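PDB 5L9S: ABC transporter, substrate binding protein (Mannopine) from Agrobacterium fabrum, which serves as the periplasmic substrate-binding protein of an ABC transporter, with mannopine as its likely ligand. Local coordinates for residues F142-D147 / Q319-W324. Numbering follows the deposited sequence.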
ATOM      1  N   PHE A 142      -6.952 -10.849 -12.420  1.00 51.48           N
ATOM      2  CA  PHE A 142      -5.703 -10.417 -11.794  1.00 49.94           C
ATOM      3  C   PHE A 142      -5.356  -9.076 -12.363  1.00 54.14           C
ATOM      4  O   PHE A 142      -5.659  -8.859 -13.534  1.00 54.59           O
ATOM      5  CB  PHE A 142      -4.542 -11.368 -12.130  1.00 52.68           C
ATOM      6  CG  PHE A 142      -4.389 -12.596 -11.280  1.00 53.58           C
ATOM      7  CD1 PHE A 142      -3.956 -12.500  -9.963  1.00 54.40           C
ATOM      8  CD2 PHE A 142      -4.622 -13.859 -11.811  1.00 57.70           C
ATOM      9  CE1 PHE A 142      -3.800 -13.645  -9.176  1.00 55.00           C
ATOM     10  CE2 PHE A 142      -4.468 -15.004 -11.024  1.00 60.37           C
ATOM     11  CZ  PHE A 142      -4.049 -14.889  -9.713  1.00 55.89           C
ATOM     12  N   PRO A 143      -4.641  -8.189 -11.625  1.00 51.18           N
ATOM     13  CA  PRO A 143      -4.203  -6.930 -12.254  1.00 51.31           C
ATOM     14  C   PRO A 143      -3.154  -7.177 -13.328  1.00 59.98           C
ATOM     15  O   PRO A 143      -2.383  -8.140 -13.284  1.00 60.75           O
ATOM     16  CB  PRO A 143      -3.607  -6.127 -11.111  1.00 50.19           C
ATOM     17  CG  PRO A 143      -3.260  -7.107 -10.069  1.00 53.43           C
ATOM     18  CD  PRO A 143      -4.181  -8.283 -10.222  1.00 50.14           C
ATOM     19  N   ASN A 144      -3.177  -6.327 -14.321  1.00 60.24           N
ATOM     20  CA  ASN A 144      -2.212  -6.336 -15.395  1.00 63.40           C
ATOM     21  C   ASN A 144      -1.632  -4.942 -15.538  1.00 71.13           C
ATOM     22  O   ASN A 144      -1.942  -4.187 -16.468  1.00 72.67           O
ATOM     23  CB  ASN A 144      -2.766  -6.910 -16.704  1.00 65.85           C
ATOM     24  CG  ASN A 144      -1.827  -6.750 -17.882  1.00 80.00           C
ATOM     25  OD1 ASN A 144      -0.614  -7.019 -17.794  1.00 65.20           O
ATOM     26  ND2 ASN A 144      -2.360  -6.229 -18.976  1.00 73.80           N
ATOM     27  N   PHE A 145      -0.864  -4.581 -14.526  1.00 68.89           N
ATOM     28  CA  PHE A 145      -0.072  -3.372 -14.508  1.00 70.68           C
ATOM     29  C   PHE A 145       1.366  -3.882 -14.495  1.00 79.43           C
ATOM     30  O   PHE A 145       1.582  -5.085 -14.252  1.00 79.53           O
ATOM     31  CB  PHE A 145      -0.428  -2.387 -13.372  1.00 69.99           C
ATOM     32  CG  PHE A 145      -0.913  -2.914 -12.039  1.00 68.29           C
ATOM     33  CD1 PHE A 145      -0.141  -3.815 -11.306  1.00 69.34           C
ATOM     34  CD2 PHE A 145      -2.075  -2.407 -11.454  1.00 67.70           C
ATOM     35  CE1 PHE A 145      -0.554  -4.237 -10.043  1.00 68.09           C
ATOM     36  CE2 PHE A 145      -2.482  -2.828 -10.193  1.00 67.78           C
ATOM     37  CZ  PHE A 145      -1.712  -3.731  -9.491  1.00 65.29           C
ATOM     38  N   ASP A 146       2.317  -3.015 -14.880  1.00 77.80           N
ATOM     39  CA  ASP A 146       3.726  -3.313 -15.126  1.00 78.90           C
ATOM     40  C   ASP A 146       4.451  -4.170 -14.066  1.00 81.54           C
ATOM     41  O   ASP A 146       5.250  -5.018 -14.477  1.00 84.14           O
ATOM     42  CB  ASP A 146       4.509  -2.035 -15.423  1.00 81.79           C
ATOM     43  CG  ASP A 146       4.205  -1.489 -16.812  1.00 95.72           C
ATOM     44  OD1 ASP A 146       4.369  -2.247 -17.805  1.00 98.04           O
ATOM     45  OD2 ASP A 146       3.812  -0.309 -16.911  1.00103.81           O
ATOM     46  N   ASP A 147       4.186  -4.021 -12.754  1.00 73.97           N
ATOM     47  CA  ASP A 147       4.882  -4.932 -11.833  1.00 72.28           C
ATOM     48  C   ASP A 147       3.985  -6.097 -11.419  1.00 69.84           C
ATOM     49  O   ASP A 147       2.933  -5.882 -10.814  1.00 69.10           O
ATOM     50  CB  ASP A 147       5.541  -4.242 -10.615  1.00 73.75           C
ATOM     51  CG  ASP A 147       6.660  -5.042  -9.932  1.00 85.84           C
ATOM     52  OD1 ASP A 147       6.489  -6.268  -9.735  1.00 84.28           O
ATOM     53  OD2 ASP A 147       7.666  -4.423  -9.514  1.00 93.94           O
ATOM     54  N   GLN A 319      10.186  -7.416 -17.764  1.00 74.95           N
ATOM     55  CA  GLN A 319      10.593  -8.085 -18.995  1.00 77.90           C
ATOM     56  C   GLN A 319       9.867  -9.435 -19.105  1.00 79.84           C
ATOM     57  O   GLN A 319       9.100  -9.649 -20.046  1.00 81.24           O
ATOM     58  CB  GLN A 319      12.116  -8.318 -18.997  1.00 82.03           C
ATOM     59  CG  GLN A 319      12.969  -7.207 -19.593  1.00105.34           C
ATOM     60  CD  GLN A 319      14.407  -7.643 -19.822  1.00132.64           C
ATOM     61  OE1 GLN A 319      14.875  -8.666 -19.296  1.00128.31           O
ATOM     62  NE2 GLN A 319      15.141  -6.883 -20.639  1.00128.22           N
ATOM     63  N   ARG A 320      10.078 -10.313 -18.107  1.00 72.91           N
ATOM     64  CA  ARG A 320       9.496 -11.641 -18.019  1.00 71.76           C
ATOM     65  C   ARG A 320       7.979 -11.656 -18.078  1.00 73.78           C
ATOM     66  O   ARG A 320       7.428 -12.573 -18.672  1.00 75.19           O
ATOM     67  CB  ARG A 320      10.006 -12.362 -16.772  1.00 68.87           C
ATOM     68  CG  ARG A 320      11.185 -13.255 -17.069  1.00 76.45           C
ATOM     69  CD  ARG A 320      10.828 -14.691 -16.797  1.00 76.63           C
ATOM     70  NE  ARG A 320      11.652 -15.202 -15.712  1.00 76.95           N
ATOM     71  CZ  ARG A 320      11.552 -16.415 -15.193  1.00 91.64           C
ATOM     72  NH1 ARG A 320      12.353 -16.785 -14.203  1.00 90.67           N
ATOM     73  NH2 ARG A 320      10.643 -17.270 -15.651  1.00 63.71           N
ATOM     74  N   TRP A 321       7.306 -10.663 -17.481  1.00 68.02           N
ATOM     75  CA  TRP A 321       5.838 -10.578 -17.474  1.00 66.63           C
ATOM     76  C   TRP A 321       5.273 -10.181 -18.841  1.00 74.29           C
ATOM     77  O   TRP A 321       4.374 -10.865 -19.338  1.00 74.94           O
ATOM     78  CB  TRP A 321       5.339  -9.631 -16.367  1.00 61.72           C
ATOM     79  CG  TRP A 321       3.844  -9.503 -16.284  1.00 61.11           C
ATOM     80  CD1 TRP A 321       3.083  -8.475 -16.756  1.00 63.94           C
ATOM     81  CD2 TRP A 321       2.932 -10.437 -15.686  1.00 59.56           C
ATOM     82  NE1 TRP A 321       1.754  -8.700 -16.477  1.00 61.95           N
ATOM     83  CE2 TRP A 321       1.629  -9.907 -15.839  1.00 62.52           C
ATOM     84  CE3 TRP A 321       3.089 -11.657 -15.010  1.00 59.90           C
ATOM     85  CZ2 TRP A 321       0.487 -10.574 -15.375  1.00 60.45           C
ATOM     86  CZ3 TRP A 321       1.959 -12.290 -14.513  1.00 60.13           C
ATOM     87  CH2 TRP A 321       0.677 -11.758 -14.711  1.00 59.97           C
ATOM     88  N   ASN A 322       5.795  -9.077 -19.442  1.00 72.33           N
ATOM     89  CA  ASN A 322       5.349  -8.563 -20.739  1.00 74.58           C
ATOM     90  C   ASN A 322       5.483  -9.603 -21.827  1.00 82.98           C
ATOM     91  O   ASN A 322       4.615  -9.689 -22.703  1.00 85.05           O
ATOM     92  CB  ASN A 322       6.080  -7.266 -21.107  1.00 76.90           C
ATOM     93  CG  ASN A 322       5.500  -5.994 -20.490  1.00 97.27           C
ATOM     94  OD1 ASN A 322       4.582  -5.999 -19.627  1.00 74.19           O
ATOM     95  ND2 ASN A 322       6.044  -4.861 -20.933  1.00 93.57           N
ATOM     96  N   SER A 323       6.555 -10.422 -21.743  1.00 80.27           N
ATOM     97  CA  SER A 323       6.848 -11.523 -22.645  1.00 83.07           C
ATOM     98  C   SER A 323       5.858 -12.677 -22.436  1.00 86.48           C
ATOM     99  O   SER A 323       5.405 -13.262 -23.421  1.00 88.97           O
ATOM    100  CB  SER A 323       8.277 -12.012 -22.433  1.00 89.30           C
ATOM    101  OG  SER A 323       9.238 -11.047 -22.829  1.00102.72           O
ATOM    102  N   TRP A 324       5.525 -13.002 -21.158  1.00 80.09           N
ATOM    103  CA  TRP A 324       4.573 -14.057 -20.760  1.00 79.43           C
ATOM    104  C   TRP A 324       3.151 -13.702 -21.185  1.00 84.17           C
ATOM    105  O   TRP A 324       2.389 -14.589 -21.578  1.00 85.40           O
ATOM    106  CB  TRP A 324       4.603 -14.286 -19.237  1.00 74.72           C
ATOM    107  CG  TRP A 324       3.743 -15.430 -18.766  1.00 75.33           C
ATOM    108  CD1 TRP A 324       4.061 -16.759 -18.780  1.00 79.78           C
ATOM    109  CD2 TRP A 324       2.431 -15.338 -18.197  1.00 73.32           C
ATOM    110  NE1 TRP A 324       3.032 -17.499 -18.244  1.00 78.12           N
ATOM    111  CE2 TRP A 324       2.007 -16.658 -17.903  1.00 77.39           C
ATOM    112  CE3 TRP A 324       1.565 -14.263 -17.903  1.00 72.63           C
ATOM    113  CZ2 TRP A 324       0.753 -16.938 -17.344  1.00 75.44           C
ATOM    114  CZ3 TRP A 324       0.318 -14.543 -17.354  1.00 72.98           C
ATOM    115  CH2 TRP A 324      -0.073 -15.865 -17.071  1.00 74.24           C
TER
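Trp321 reaches from the C-terminal helix 307-325 to the loop that follows strand 140-143. Its CG is anti to the backbone N (chi1 -179°), so the indole extends away from the helix. The turn of the ring about CB-CG then brings its N-H edge to Asn144. Trp321 NE1 gives a hydrogen bond to Asn144 OD1 at 3.2 Å. The bond is nearly straight, with an N-H...O angle of 163°. OD1 lies at the indole edge, close to the ring plane, and the donor lies in the plane of the Asn144 carbonyl. The amide and the indole are nevertheless turned 42° apart. Asn144 also has CG anti to its N, which swings the amide toward the helix although its CB does not point there. Pro143 O and Phe145 O lie obliquely to the indole, both more than 4 Å from it. One indole face receives Trp324 CE3, near the rim, and the ring also packs on Phe175 and Val151. At the exposed margin, Asp146 OD1 and Asn322 OD1 stand 4.2 Å apart without bonding, and Asp146 OD2 is in a salt bridge with Arg190. Backbone hydrogen bonds between Phe142 and Val187 and between Asn144 and Trp189 tie 142-147 to strand 185-189. In this alpha/beta lobe of the periplasmic binding protein fold, the C-terminal helix packs against the beta-alpha connection between 140-143 and 149-158.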